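Local coordinates for protein phosphate transporter (PDB 6L85) that imports inorganic phosphate across the cell membrane, coupling its uptake to sodium ions bound within the transporter, at the sodium ion site and the interface of chains A and B. Sequence-based numbering; all coordinates share one arbitrary frame. Chains: chain A/B, Phosphate transporter.

Contact 1: the sodium ion site. Residues chain A 107, 257-258, 261, 338, 342-346. With NA (sodium ion), chain C.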
loop_
_atom_site.group_PDB
_atom_site.type_symbol
_atom_site.label_atom_id
_atom_site.label_comp_id
_atom_site.label_asym_id
_atom_site.label_seq_id
_atom_site.Cartn_x
_atom_site.Cartn_y
_atom_site.Cartn_z
ATOM N N THR A 107 22.809 12.981 0.960
ATOM C CA THR A 107 23.486 12.052 0.058
ATOM C C THR A 107 24.926 12.493 -0.197
ATOM O O THR A 107 25.868 11.698 -0.058
ATOM C CB THR A 107 22.696 11.953 -1.250
ATOM O OG1 THR A 107 21.310 11.745 -0.941
ATOM C CG2 THR A 107 23.201 10.828 -2.130
ATOM N N ASN A 257 15.125 6.633 -2.093
ATOM C CA ASN A 257 16.488 6.993 -2.492
ATOM C C ASN A 257 17.412 7.199 -1.292
ATOM O O ASN A 257 18.587 6.856 -1.371
ATOM C CB ASN A 257 16.482 8.259 -3.371
ATOM C CG ASN A 257 17.775 8.419 -4.185
ATOM O OD1 ASN A 257 18.697 9.092 -3.753
ATOM N ND2 ASN A 257 17.851 7.763 -5.341
ATOM N N ASP A 258 16.913 7.712 -0.165
ATOM C CA ASP A 258 17.803 8.202 0.875
ATOM C C ASP A 258 17.952 7.284 2.079
ATOM O O ASP A 258 18.856 7.544 2.883
ATOM C CB ASP A 258 17.338 9.568 1.395
ATOM C CG ASP A 258 17.744 10.734 0.478
ATOM O OD1 ASP A 258 18.128 10.502 -0.688
ATOM O OD2 ASP A 258 17.643 11.894 0.946
ATOM N N ASN A 261 21.490 6.323 2.759
ATOM C CA ASN A 261 22.503 7.137 3.426
ATOM C C ASN A 261 22.745 6.692 4.868
ATOM O O ASN A 261 23.815 6.971 5.426
ATOM C CB ASN A 261 22.108 8.613 3.355
ATOM C CG ASN A 261 21.897 9.081 1.925
ATOM O OD1 ASN A 261 22.339 8.413 0.960
ATOM N ND2 ASN A 261 21.228 10.222 1.768
ATOM N N SER A 338 16.427 6.033 -8.230
ATOM C CA SER A 338 16.492 4.890 -7.327
ATOM C C SER A 338 16.447 3.594 -8.116
ATOM O O SER A 338 17.151 2.636 -7.786
ATOM C CB SER A 338 15.352 4.944 -6.302
ATOM O OG SER A 338 15.320 6.199 -5.635
ATOM N N LEU A 342 21.095 4.971 -8.321
ATOM C CA LEU A 342 21.902 6.180 -8.168
ATOM C C LEU A 342 21.519 6.938 -6.901
ATOM O O LEU A 342 20.360 7.340 -6.763
ATOM C CB LEU A 342 21.726 7.098 -9.366
ATOM C CG LEU A 342 22.210 6.505 -10.687
ATOM C CD1 LEU A 342 21.736 7.365 -11.855
ATOM C CD2 LEU A 342 23.721 6.387 -10.655
ATOM N N PRO A 343 22.448 7.212 -6.002
ATOM C CA PRO A 343 22.148 8.108 -4.874
ATOM C C PRO A 343 22.237 9.551 -5.323
ATOM O O PRO A 343 23.317 10.053 -5.676
ATOM C CB PRO A 343 23.235 7.748 -3.848
ATOM C CG PRO A 343 24.330 7.046 -4.641
ATOM C CD PRO A 343 23.865 6.825 -6.047
ATOM N N ILE A 344 21.100 10.237 -5.328
ATOM C CA ILE A 344 21.041 11.609 -5.773
ATOM C C ILE A 344 20.504 12.471 -4.640
ATOM O O ILE A 344 20.135 11.982 -3.574
ATOM C CB ILE A 344 20.217 11.762 -7.070
ATOM C CG1 ILE A 344 18.743 11.457 -6.841
ATOM C CG2 ILE A 344 20.754 10.835 -8.162
ATOM C CD1 ILE A 344 17.901 12.020 -7.960
ATOM N N SER A 345 20.512 13.778 -4.857
ATOM C CA SER A 345 20.071 14.727 -3.842
ATOM C C SER A 345 18.627 15.100 -4.137
ATOM O O SER A 345 18.344 15.702 -5.176
ATOM C CB SER A 345 20.954 15.968 -3.829
ATOM O OG SER A 345 20.502 16.911 -2.867
ATOM N N THR A 346 17.711 14.740 -3.226
ATOM C CA THR A 346 16.324 15.150 -3.407
ATOM C C THR A 346 16.174 16.660 -3.201
ATOM O O THR A 346 15.371 17.310 -3.881
ATOM C CB THR A 346 15.407 14.349 -2.463
ATOM O OG1 THR A 346 15.638 14.731 -1.098
ATOM C CG2 THR A 346 15.696 12.852 -2.601
HETATM NA NA NA C . 19.748 10.222 -2.181
HETATM O O HOH W 1 21.072 8.430 -1.390
#
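The carboxamide of A:Asn257 is held by its edges: OD1 reaches the sodium ion at 2.2 Å, and ND2 donates in the amide plane to A:Ser338 OG and to the backbone oxygen A:Leu342 O, the latter at 2.9 Å. A:Ile344 N comes into the carbonyl plane of OD1 and uses a lone pair there, at a C=O...N angle of 128°. With both ends bonded, the amide is unlikely to flip and offer nitrogen to the metal. A:Asn257, A:Asp258 and A:Asn261 belong to the GANDVAN signature of the phosphate transporter (SLC20) family. A:Asn257 has CG anti to the backbone N (chi1 -161°), while A:Asp258 turns CG beside its own N (chi1 -80°) and gives OD1 to the ion from a different direction, 2.2 Å away. Its carboxylate is likely to offset the cation's charge. From the loop ahead of helix 346-361, A:Ile344 O binds at 2.3 Å, and A:Thr107 OG1 binds at 2.5 Å. A:Asn261 works in the second shell: ND2 donates to A:Thr107 OG1 at 3.1 Å, which should turn the hydroxyl oxygen's remaining electrons toward sodium, while OD1 lies 2.7 Å from water 1. That water also binds the ion and meets A:Asn257 O.

Contact 2: the interface of chains A and B. Residues chain A 50, 54, 286, 290, 294; chain B 204-205, 208-209, 212.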
loop_
_atom_site.group_PDB
_atom_site.type_symbol
_atom_site.label_atom_id
_atom_site.label_comp_id
_atom_site.label_asym_id
_atom_site.label_seq_id
_atom_site.Cartn_x
_atom_site.Cartn_y
_atom_site.Cartn_z
ATOM N N PHE A 50 8.801 5.738 5.433
ATOM C CA PHE A 50 9.071 4.359 5.832
ATOM C C PHE A 50 8.686 3.396 4.717
ATOM O O PHE A 50 9.428 2.454 4.413
ATOM C CB PHE A 50 8.329 4.049 7.143
ATOM C CG PHE A 50 8.392 2.593 7.560
ATOM C CD1 PHE A 50 9.479 2.102 8.266
ATOM C CD2 PHE A 50 7.369 1.720 7.230
ATOM C CE1 PHE A 50 9.553 0.760 8.628
ATOM C CE2 PHE A 50 7.430 0.375 7.612
ATOM C CZ PHE A 50 8.525 -0.098 8.309
ATOM N N VAL A 54 11.171 0.799 2.653
ATOM C CA VAL A 54 11.005 -0.659 2.670
ATOM C C VAL A 54 10.763 -1.207 1.264
ATOM O O VAL A 54 11.333 -2.231 0.871
ATOM C CB VAL A 54 9.853 -1.062 3.622
ATOM C CG1 VAL A 54 9.431 -2.492 3.361
ATOM C CG2 VAL A 54 10.273 -0.906 5.062
ATOM N N PHE A 286 17.401 -6.652 6.059
ATOM C CA PHE A 286 16.200 -5.852 6.246
ATOM C C PHE A 286 16.224 -5.070 7.545
ATOM O O PHE A 286 15.600 -4.004 7.620
ATOM C CB PHE A 286 14.943 -6.713 6.149
ATOM C CG PHE A 286 14.179 -6.437 4.894
ATOM C CD1 PHE A 286 13.445 -5.260 4.762
ATOM C CD2 PHE A 286 14.290 -7.278 3.803
ATOM C CE1 PHE A 286 12.774 -4.970 3.579
ATOM C CE2 PHE A 286 13.626 -7.002 2.616
ATOM C CZ PHE A 286 12.870 -5.845 2.500
ATOM N N LEU A 290 14.901 -1.202 7.906
ATOM C CA LEU A 290 13.897 -0.865 8.914
ATOM C C LEU A 290 14.428 0.157 9.898
ATOM O O LEU A 290 13.718 1.102 10.252
ATOM C CB LEU A 290 13.440 -2.116 9.665
ATOM C CG LEU A 290 12.796 -3.126 8.729
ATOM C CD1 LEU A 290 12.554 -4.451 9.424
ATOM C CD2 LEU A 290 11.526 -2.530 8.165
ATOM N N ILE A 294 12.619 3.811 10.042
ATOM C CA ILE A 294 12.032 4.275 11.300
ATOM C C ILE A 294 12.785 5.494 11.820
ATOM O O ILE A 294 12.174 6.452 12.309
ATOM C CB ILE A 294 11.995 3.133 12.339
ATOM C CG1 ILE A 294 10.874 2.142 12.008
ATOM C CG2 ILE A 294 11.780 3.682 13.759
ATOM C CD1 ILE A 294 10.965 0.798 12.767
ATOM N N LEU B 204 9.520 -9.766 11.257
ATOM C CA LEU B 204 10.251 -8.525 11.481
ATOM C C LEU B 204 9.611 -7.370 10.713
ATOM O O LEU B 204 9.437 -6.267 11.250
ATOM C CB LEU B 204 11.710 -8.728 11.077
ATOM C CG LEU B 204 12.611 -7.511 11.176
ATOM C CD1 LEU B 204 12.861 -7.187 12.637
ATOM C CD2 LEU B 204 13.910 -7.747 10.408
ATOM N N LEU B 205 9.205 -7.621 9.465
ATOM C CA LEU B 205 8.528 -6.582 8.693
ATOM C C LEU B 205 7.148 -6.272 9.270
ATOM O O LEU B 205 6.737 -5.100 9.330
ATOM C CB LEU B 205 8.438 -7.011 7.221
ATOM C CG LEU B 205 9.759 -6.770 6.475
ATOM C CD1 LEU B 205 9.863 -7.589 5.197
ATOM C CD2 LEU B 205 9.878 -5.289 6.164
ATOM N N ALA B 208 7.751 -4.025 12.288
ATOM C CA ALA B 208 8.147 -2.641 12.008
ATOM C C ALA B 208 6.960 -1.826 11.488
ATOM O O ALA B 208 6.751 -0.671 11.899
ATOM C CB ALA B 208 9.319 -2.609 11.026
ATOM N N PHE B 209 6.169 -2.411 10.581
ATOM C CA PHE B 209 4.963 -1.731 10.113
ATOM C C PHE B 209 4.008 -1.437 11.267
ATOM O O PHE B 209 3.367 -0.374 11.303
ATOM C CB PHE B 209 4.269 -2.579 9.049
ATOM C CG PHE B 209 4.754 -2.315 7.652
ATOM C CD1 PHE B 209 5.927 -2.889 7.187
ATOM C CD2 PHE B 209 4.045 -1.485 6.810
ATOM C CE1 PHE B 209 6.380 -2.641 5.898
ATOM C CE2 PHE B 209 4.497 -1.233 5.523
ATOM C CZ PHE B 209 5.661 -1.815 5.069
ATOM N N VAL B 212 5.338 1.693 13.331
ATOM C CA VAL B 212 5.050 2.974 12.673
ATOM C C VAL B 212 3.558 3.289 12.739
ATOM O O VAL B 212 3.148 4.428 13.021
ATOM C CB VAL B 212 5.543 2.959 11.215
ATOM C CG1 VAL B 212 5.232 4.302 10.557
ATOM C CG2 VAL B 212 7.035 2.639 11.164
#
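No polar atom is gripped across this patch: the count of partners is zero, since no nitrogen or oxygen of one chain comes within bonding distance of the other. What meets is helix against helix, chain A offering residues of helices 38-56 and 286-302 to helix 199-224 of chain B, in a two-fold homodimer interface of the deposited assembly that may be the biological one. A:Phe50 is the main plug. With CG anti to the backbone N (chi1 173°), its ring reaches into chain B and drives the CE2 corner at the middle of one face of B:Phe209, A:Phe50 CE2 standing 3.6 Å from B:Phe209 CD1. The two planes meet at 77°, edge to face. B:Val212 puts its CG2 methyl over the centre of the A:Phe50 ring, and A:Val54 CG2 of the same chain covers the other face nearer the rim, so the ring is sandwiched between two valine methyls. The tip CZ of A:Phe50 rests on B:Ala208 CB at 3.8 Å, the small side chain probably allowing the helices to come close. Farther along, A:Leu290 spreads its fork over the partner helix: the side chains of A:Leu290 and B:Leu204 cross obliquely, CD1 of the first meeting CG of the second at 3.5 Å, while A:Leu290 CD2 meets B:Ala208 CB at 3.6 Å. B:Leu205 is forked too, CD2 touching A:Leu290 CD2 and CD1 standing over the ring centre of A:Phe286, 4.2 Å above its plane.

Contact 3: the sodium ion site. Residues chain A 26, 29-30, 243-244, 246-247, 320, 323, 327. With NA (sodium ion), chain D.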
loop_
_atom_site.group_PDB
_atom_site.type_symbol
_atom_site.label_atom_id
_atom_site.label_comp_id
_atom_site.label_asym_id
_atom_site.label_seq_id
_atom_site.Cartn_x
_atom_site.Cartn_y
_atom_site.Cartn_z
ATOM N N SER A 26 9.394 17.270 0.640
ATOM C CA SER A 26 8.138 16.583 0.386
ATOM C C SER A 26 6.941 17.436 0.721
ATOM O O SER A 26 5.975 17.483 -0.041
ATOM C CB SER A 26 8.038 15.307 1.241
ATOM O OG SER A 26 8.878 14.324 0.679
ATOM N N THR A 29 5.387 22.051 -0.241
ATOM C CA THR A 29 4.321 22.433 -1.169
ATOM C C THR A 29 2.955 22.378 -0.490
ATOM O O THR A 29 2.161 23.320 -0.586
ATOM C CB THR A 29 4.323 21.533 -2.411
ATOM O OG1 THR A 29 4.475 20.151 -2.036
ATOM C CG2 THR A 29 5.442 21.937 -3.369
ATOM N N ALA A 30 2.672 21.279 0.214
ATOM C CA ALA A 30 1.360 21.104 0.822
ATOM C C ALA A 30 1.169 22.017 2.035
ATOM O O ALA A 30 0.072 22.551 2.255
ATOM C CB ALA A 30 1.172 19.640 1.211
ATOM N N GLN A 243 -2.499 17.750 -4.444
ATOM C CA GLN A 243 -1.086 17.971 -4.172
ATOM C C GLN A 243 -0.670 17.428 -2.807
ATOM O O GLN A 243 0.529 17.296 -2.539
ATOM C CB GLN A 243 -0.746 19.463 -4.336
ATOM C CG GLN A 243 -1.260 20.385 -3.237
ATOM C CD GLN A 243 -0.177 21.330 -2.774
ATOM O OE1 GLN A 243 0.951 20.910 -2.537
ATOM N NE2 GLN A 243 -0.512 22.611 -2.636
ATOM N N ILE A 244 -1.633 17.036 -1.973
ATOM C CA ILE A 244 -1.328 16.187 -0.828
ATOM C C ILE A 244 -0.868 14.804 -1.295
ATOM O O ILE A 244 0.130 14.255 -0.795
ATOM C CB ILE A 244 -2.563 16.100 0.092
ATOM C CG1 ILE A 244 -3.073 17.504 0.427
ATOM C CG2 ILE A 244 -2.242 15.316 1.363
ATOM C CD1 ILE A 244 -4.466 17.502 1.081
ATOM N N THR A 246 0.426 14.062 -4.167
ATOM C CA THR A 246 1.706 14.197 -4.849
ATOM C C THR A 246 2.846 14.509 -3.854
ATOM O O THR A 246 3.990 14.078 -4.065
ATOM C CB THR A 246 1.495 15.223 -5.974
ATOM O OG1 THR A 246 2.430 15.015 -7.033
ATOM C CG2 THR A 246 1.540 16.611 -5.469
ATOM N N SER A 247 2.536 15.164 -2.715
ATOM C CA SER A 247 3.491 15.219 -1.602
ATOM C C SER A 247 3.822 13.825 -1.075
ATOM O O SER A 247 4.980 13.540 -0.743
ATOM C CB SER A 247 2.944 16.062 -0.437
ATOM O OG SER A 247 3.206 17.446 -0.592
ATOM N N ASN A 320 -1.566 25.820 -5.856
ATOM C CA ASN A 320 -1.696 24.377 -5.672
ATOM C C ASN A 320 -1.270 23.614 -6.920
ATOM O O ASN A 320 -0.597 22.583 -6.821
ATOM C CB ASN A 320 -3.121 24.048 -5.272
ATOM C CG ASN A 320 -3.414 24.503 -3.877
ATOM O OD1 ASN A 320 -2.898 23.927 -2.912
ATOM N ND2 ASN A 320 -4.216 25.560 -3.747
ATOM N N GLY A 323 2.575 23.586 -6.985
ATOM C CA GLY A 323 3.097 22.614 -6.038
ATOM C C GLY A 323 2.904 21.188 -6.524
ATOM O O GLY A 323 3.813 20.365 -6.439
ATOM N N ASP A 327 6.002 18.657 -7.099
ATOM C CA ASP A 327 6.055 17.354 -6.453
ATOM C C ASP A 327 6.188 16.253 -7.482
ATOM O O ASP A 327 7.075 15.401 -7.375
ATOM C CB ASP A 327 4.809 17.104 -5.618
ATOM C CG ASP A 327 4.667 18.044 -4.450
ATOM O OD1 ASP A 327 5.692 18.488 -3.876
ATOM O OD2 ASP A 327 3.501 18.330 -4.091
HETATM NA NA NA D . 2.399 18.968 -2.269
#
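A:Gln243 curls round the ion and grips it twice, through its backbone oxygen and through its side chain. CG takes the crowded position between the backbone N and the carbonyl carbon (chi1 73°), and a bend at chi2 (133°) brings the amide back over its own backbone, so that A:Gln243 OE1 binds sodium at 2.4 Å and A:Gln243 O at 2.5 Å. One helical turn on, A:Ser247 supplies OG, again from helix 231-258, so the ion is held by two successive turns of that helix. This is one of the sodium sites of the transporter. Helix 2-32 comes from another side with A:Thr29 OG1 at 2.4 Å, and helix 320-339 brings A:Asp327, whose carboxylate OD2 lies 2.2 Å from the metal and is likely to balance its charge. Second-shell bonds set the hydroxyls. A:Thr29 OG1 donates to the syn lone pair of A:Asp327 OD1, tying the two ligands together, and A:Ser247 OG donates to A:Ser26 O; if their hydrogens are so committed, both oxygens would be able to turn lone pairs to the ion. Replacing A:Gln243 with an alanine removes OE1 and NE2 and would probably weaken sodium binding and loosen the tie to helix 320-339. That tie, which probably helps keep OE1 facing sodium, is a nearly straight bond (160° at H), A:Gln243 NE2 to A:Asn320 OD1 at 2.7 Å, lying almost exactly in the glutamine amide plane.

Contact 1 and contact 3 lie about 20 Å apart, measured between the centres of their C-alpha atoms, yet share two helices: 231-258 carries ligands of both ions, its C-terminal end serving contact 1, and 320-339 lends A:Asp327 to contact 3 and A:Ser338 to contact 1. A shift in either helix could therefore be felt at both sites, a plausible route for coupling between them. Contact 2 is about 19 Å from contact 1 and 25 Å from contact 3; its chain A residues come from other helices, 38-56 and 286-302, so the dimer packing touches neither ion directly.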